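Local coordinates for glycoprotein E (Human herpesvirus 1, PDB 2GIY) that binds the Fc part of host IgG as a heterodimer with gI and is required for cell-to-cell spread of the virus in epithelial cells, at the interface of chains A and B. Coordinates in Å, arbitrary orientation; residue numbers count along the deposited sequence, not the author numbering. Chains: chain A/B, Glycoprotein E.

Contact 1: the interface of chains A and B. Residues chain A 12, 14, 38; chain B 67, 71, 175, 177-178.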
loop_
_atom_site.group_PDB
_atom_site.type_symbol
_atom_site.label_atom_id
_atom_site.label_comp_id
_atom_site.label_asym_id
_atom_site.label_seq_id
_atom_site.Cartn_x
_atom_site.Cartn_y
_atom_site.Cartn_z
ATOM N N THR A 12 -0.638 0.171 11.806
ATOM C CA THR A 12 -0.505 -0.121 10.386
ATOM C C THR A 12 -1.624 0.599 9.645
ATOM O O THR A 12 -2.790 0.481 10.011
ATOM C CB THR A 12 -0.624 -1.630 10.093
ATOM O OG1 THR A 12 0.529 -2.309 10.599
ATOM C CG2 THR A 12 -0.737 -1.873 8.594
ATOM N N ARG A 14 -3.337 1.247 5.823
ATOM C CA ARG A 14 -3.412 0.794 4.441
ATOM C C ARG A 14 -4.353 1.736 3.699
ATOM O O ARG A 14 -5.426 2.059 4.200
ATOM C CB ARG A 14 -3.943 -0.643 4.387
ATOM C CG ARG A 14 -3.766 -1.316 3.033
ATOM C CD ARG A 14 -4.156 -2.795 3.050
ATOM N NE ARG A 14 -5.602 -3.007 3.059
ATOM C CZ ARG A 14 -6.373 -2.939 4.140
ATOM N NH1 ARG A 14 -5.845 -2.663 5.325
ATOM N NH2 ARG A 14 -7.678 -3.144 4.036
ATOM N N ILE A 38 -4.908 -0.199 11.756
ATOM C CA ILE A 38 -4.902 -1.324 12.681
ATOM C C ILE A 38 -3.876 -1.056 13.777
ATOM O O ILE A 38 -2.678 -0.993 13.508
ATOM C CB ILE A 38 -4.530 -2.651 11.971
ATOM C CG1 ILE A 38 -5.543 -2.963 10.869
ATOM C CG2 ILE A 38 -4.499 -3.790 12.986
ATOM C CD1 ILE A 38 -5.282 -4.274 10.142
ATOM N N GLU B 67 -7.298 -10.296 7.198
ATOM C CA GLU B 67 -6.181 -9.376 7.380
ATOM C C GLU B 67 -5.607 -9.337 8.791
ATOM O O GLU B 67 -4.399 -9.475 8.969
ATOM C CB GLU B 67 -6.585 -7.966 6.950
ATOM C CG GLU B 67 -5.527 -6.909 7.241
ATOM C CD GLU B 67 -5.785 -5.623 6.496
ATOM O OE1 GLU B 67 -6.939 -5.151 6.510
ATOM O OE2 GLU B 67 -4.833 -5.082 5.895
ATOM N N TYR B 71 -1.237 -10.786 11.180
ATOM C CA TYR B 71 -0.333 -10.329 12.231
ATOM C C TYR B 71 -0.320 -11.270 13.435
ATOM O O TYR B 71 0.644 -11.292 14.199
ATOM C CB TYR B 71 -0.714 -8.911 12.685
ATOM C CG TYR B 71 -0.771 -7.915 11.549
ATOM C CD1 TYR B 71 -1.898 -7.821 10.737
ATOM C CD2 TYR B 71 0.328 -7.111 11.244
ATOM C CE1 TYR B 71 -1.932 -6.953 9.644
ATOM C CE2 TYR B 71 0.307 -6.244 10.154
ATOM C CZ TYR B 71 -0.823 -6.171 9.358
ATOM O OH TYR B 71 -0.841 -5.331 8.265
ATOM N N VAL B 175 -10.647 -9.232 0.869
ATOM C CA VAL B 175 -9.942 -8.940 2.107
ATOM C C VAL B 175 -10.919 -8.546 3.206
ATOM O O VAL B 175 -11.597 -7.520 3.111
ATOM C CB VAL B 175 -8.921 -7.794 1.928
ATOM C CG1 VAL B 175 -8.206 -7.529 3.243
ATOM C CG2 VAL B 175 -7.915 -8.152 0.841
ATOM N N GLN B 177 -11.310 -6.933 6.302
ATOM C CA GLN B 177 -10.570 -6.017 7.161
ATOM C C GLN B 177 -11.467 -5.384 8.208
ATOM O O GLN B 177 -12.692 -5.385 8.074
ATOM C CB GLN B 177 -9.910 -4.902 6.337
ATOM C CG GLN B 177 -10.141 -4.955 4.832
ATOM C CD GLN B 177 -11.578 -4.671 4.432
ATOM O OE1 GLN B 177 -11.879 -4.512 3.248
ATOM N NE2 GLN B 177 -12.471 -4.609 5.414
ATOM N N PRO B 178 -10.866 -4.846 9.279
ATOM C CA PRO B 178 -11.661 -4.209 10.328
ATOM C C PRO B 178 -12.313 -2.972 9.728
ATOM O O PRO B 178 -12.056 -2.634 8.574
ATOM C CB PRO B 178 -10.618 -3.862 11.383
ATOM C CG PRO B 178 -9.402 -3.581 10.553
ATOM C CD PRO B 178 -9.427 -4.718 9.565
#

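Contact 2: the interface of chains A and B. Residues chain A 71, 154-156; chain B 8-9, 12, 40.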
loop_
_atom_site.group_PDB
_atom_site.type_symbol
_atom_site.label_atom_id
_atom_site.label_comp_id
_atom_site.label_asym_id
_atom_site.label_seq_id
_atom_site.Cartn_x
_atom_site.Cartn_y
_atom_site.Cartn_z
ATOM N N TYR A 71 8.753 12.134 3.002
ATOM C CA TYR A 71 9.136 11.890 4.389
ATOM C C TYR A 71 10.050 12.951 4.990
ATOM O O TYR A 71 10.145 13.066 6.212
ATOM C CB TYR A 71 9.785 10.509 4.521
ATOM C CG TYR A 71 8.900 9.394 4.026
ATOM C CD1 TYR A 71 8.915 9.007 2.688
ATOM C CD2 TYR A 71 8.008 8.756 4.885
ATOM C CE1 TYR A 71 8.060 8.016 2.216
ATOM C CE2 TYR A 71 7.150 7.767 4.424
ATOM C CZ TYR A 71 7.178 7.403 3.093
ATOM O OH TYR A 71 6.304 6.442 2.638
ATOM N N ASP A 154 2.905 12.009 13.839
ATOM C CA ASP A 154 3.708 12.873 12.974
ATOM C C ASP A 154 4.650 12.194 11.978
ATOM O O ASP A 154 5.587 12.822 11.485
ATOM C CB ASP A 154 4.490 13.867 13.839
ATOM C CG ASP A 154 3.587 14.658 14.773
ATOM O OD1 ASP A 154 2.643 15.312 14.282
ATOM O OD2 ASP A 154 3.819 14.620 16.000
ATOM N N HIS A 155 4.402 10.921 11.677
ATOM C CA HIS A 155 5.216 10.184 10.705
ATOM C C HIS A 155 4.289 9.562 9.667
ATOM O O HIS A 155 3.267 8.970 10.013
ATOM C CB HIS A 155 6.035 9.082 11.393
ATOM C CG HIS A 155 6.743 8.167 10.437
ATOM N ND1 HIS A 155 7.634 8.623 9.487
ATOM C CD2 HIS A 155 6.684 6.822 10.279
ATOM C CE1 HIS A 155 8.091 7.601 8.786
ATOM N NE2 HIS A 155 7.531 6.496 9.246
ATOM N N ILE A 156 4.633 9.697 8.391
ATOM C CA ILE A 156 3.793 9.137 7.338
ATOM C C ILE A 156 3.701 7.614 7.430
ATOM O O ILE A 156 4.720 6.921 7.437
ATOM C CB ILE A 156 4.322 9.511 5.932
ATOM C CG1 ILE A 156 4.260 11.028 5.737
ATOM C CG2 ILE A 156 3.499 8.801 4.859
ATOM C CD1 ILE A 156 4.830 11.494 4.393
ATOM N N VAL B 8 9.844 10.654 12.915
ATOM C CA VAL B 8 10.162 9.942 11.646
ATOM C C VAL B 8 11.346 8.994 11.836
ATOM O O VAL B 8 12.506 9.397 11.728
ATOM C CB VAL B 8 10.497 10.941 10.517
ATOM C CG1 VAL B 8 10.736 10.195 9.211
ATOM C CG2 VAL B 8 9.364 11.943 10.358
ATOM N N ARG B 9 11.042 7.734 12.127
ATOM C CA ARG B 9 12.068 6.720 12.331
ATOM C C ARG B 9 11.568 5.381 11.805
ATOM O O ARG B 9 10.447 5.281 11.303
ATOM C CB ARG B 9 12.409 6.607 13.816
ATOM N N THR B 12 9.964 2.072 6.115
ATOM C CA THR B 12 8.705 2.039 5.387
ATOM C C THR B 12 8.868 1.071 4.223
ATOM O O THR B 12 9.855 1.132 3.492
ATOM C CB THR B 12 8.330 3.421 4.821
ATOM O OG1 THR B 12 7.945 4.287 5.894
ATOM C CG2 THR B 12 7.172 3.297 3.830
ATOM N N HIS B 40 14.347 5.387 7.386
ATOM C CA HIS B 40 14.253 6.774 7.823
ATOM C C HIS B 40 15.349 7.222 8.785
ATOM O O HIS B 40 15.505 8.416 9.039
ATOM C CB HIS B 40 12.871 7.011 8.430
ATOM C CG HIS B 40 11.752 6.677 7.496
ATOM N ND1 HIS B 40 11.591 7.303 6.278
ATOM C CD2 HIS B 40 10.768 5.751 7.576
ATOM C CE1 HIS B 40 10.555 6.777 5.648
ATOM N NE2 HIS B 40 10.038 5.833 6.415
HETATM O O HOH W 1 5.372 4.555 6.160
HETATM O O HOH W 2 8.058 3.814 9.154
#

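Contact 1: the interface of chains A and B
A:Arg14 and A:Ile38 meet B:Glu67 and B:Pro178 in a two-fold symmetric interface between copies of the C-terminal domain of the gE ectodomain, and this patch pins strands of one copy against helix 67-71 and the C-terminal stretch of the other. The pairing may be a feature of the crystal. The patch illustrates how a charged pair can attract without a well-aimed hydrogen bond. A:Arg14 NH1, at the end of the guanidinium, lies 2.7 Å from the carboxylate oxygen OE2 of B:Glu67. It is a salt bridge, but the N-H bonds lie in the guanidinium plane while the oxygens sit over its face, so no hydrogen bond is formed. The carboxylate comes up against that face with the two planes 70° apart and both oxygens on the same side; OE1 of B:Glu67 is 3.0 Å from NH1 of A:Arg14. A bend at chi3 (76°) turns the arginine head so that this face looks toward helix 67-71. B:Glu67 reaches up from the opposite direction, its CG anti to the backbone N (chi1 174°). The aliphatic part of the glutamate has a second partner: A:Ile38 runs obliquely across it, its CD1 3.9 Å from CG of B:Glu67. Further back on the same isoleucine, CG1 packs 3.9 Å from the ring carbon CG of B:Pro178, so A:Ile38 touches both the helix and the C-terminal stretch and lies beside the charged pair. Across the patch, A:Thr12 and B:Tyr71 approach from opposite directions, and the threonine methyl CG2 rests 3.5 Å from the phenol oxygen OH of B:Tyr71.

Contact 2: the interface of chains A and B
A:His155 and A:Tyr71, which bury 68 and 60 Å², grip B:His40 between them, while B:Val8, poorly ordered and with 64 Å² hidden, packs along the ND1 side of A:His155. The patch belongs to the same two-fold interface between the two copies in the deposited assembly and is a worked example of a ring held by two aromatic neighbours in different ways. The imidazole of A:His155 stands edge-on over one face of B:His40: the planes are 76° apart, the centroids lie 4.8 Å from each other, and CE1 of A:His155 points down onto the face near its rim. Toward A:Tyr71, the B:His40 ring lies tilted over the rim of one phenol face, with CE1 leading, 3.3 Å from CD2 of A:Tyr71. The opposite face of that phenol ring is backed by CD1 of A:Ile156 from within chain A, so the tyrosine is sandwiched between the two. A:His155 reaches across because its CG stands anti to the backbone N (chi1 172°), carrying the ring away from the start of strand 155-165 toward chain B. There B:Val8 crosses it at about a right angle, with the methyl CG1 3.5 Å from ND1 of A:His155, though the disorder makes this packing less certain. The rotation of B:His40 is tied down inside chain B, where the hydroxyl OG1 of B:Thr12 hydrogen-bonds in the ring plane to its NE2 at 2.7 Å. The same hydroxyl extends the network to chain A through water. Water 1 lies 2.6 Å from OG1 of B:Thr12 and also reaches the carbonyl O of A:Ile156. A second route runs through water 2, which lies 3.3 Å from OG1 of B:Thr12, a long and hence weaker leg. NE2 of A:His155 hydrogen-bonds to water 2 at 2.7 Å, with 151° at the hydrogen if NE2 carries it.

The C-alpha centres of contact 1 and contact 2 lie about 20 Å apart on one two-fold interface. Both draw on residues Thr12 and Tyr71 with the chains exchanged, so strand 11-16 and helix 67-71 of each copy serve both patches. Symmetry repeats each patch with the chains swapped, so the salt bridge and the histidine cluster both occur twice. Contact 1 adds the C-terminal stretch, whereas contact 2 adds the N-terminal stretch and the start of strand 155-165. Helix 67-71 and the start of strand 155-165 fall within the Fc-binding region, so pairing of this kind might affect access to IgG.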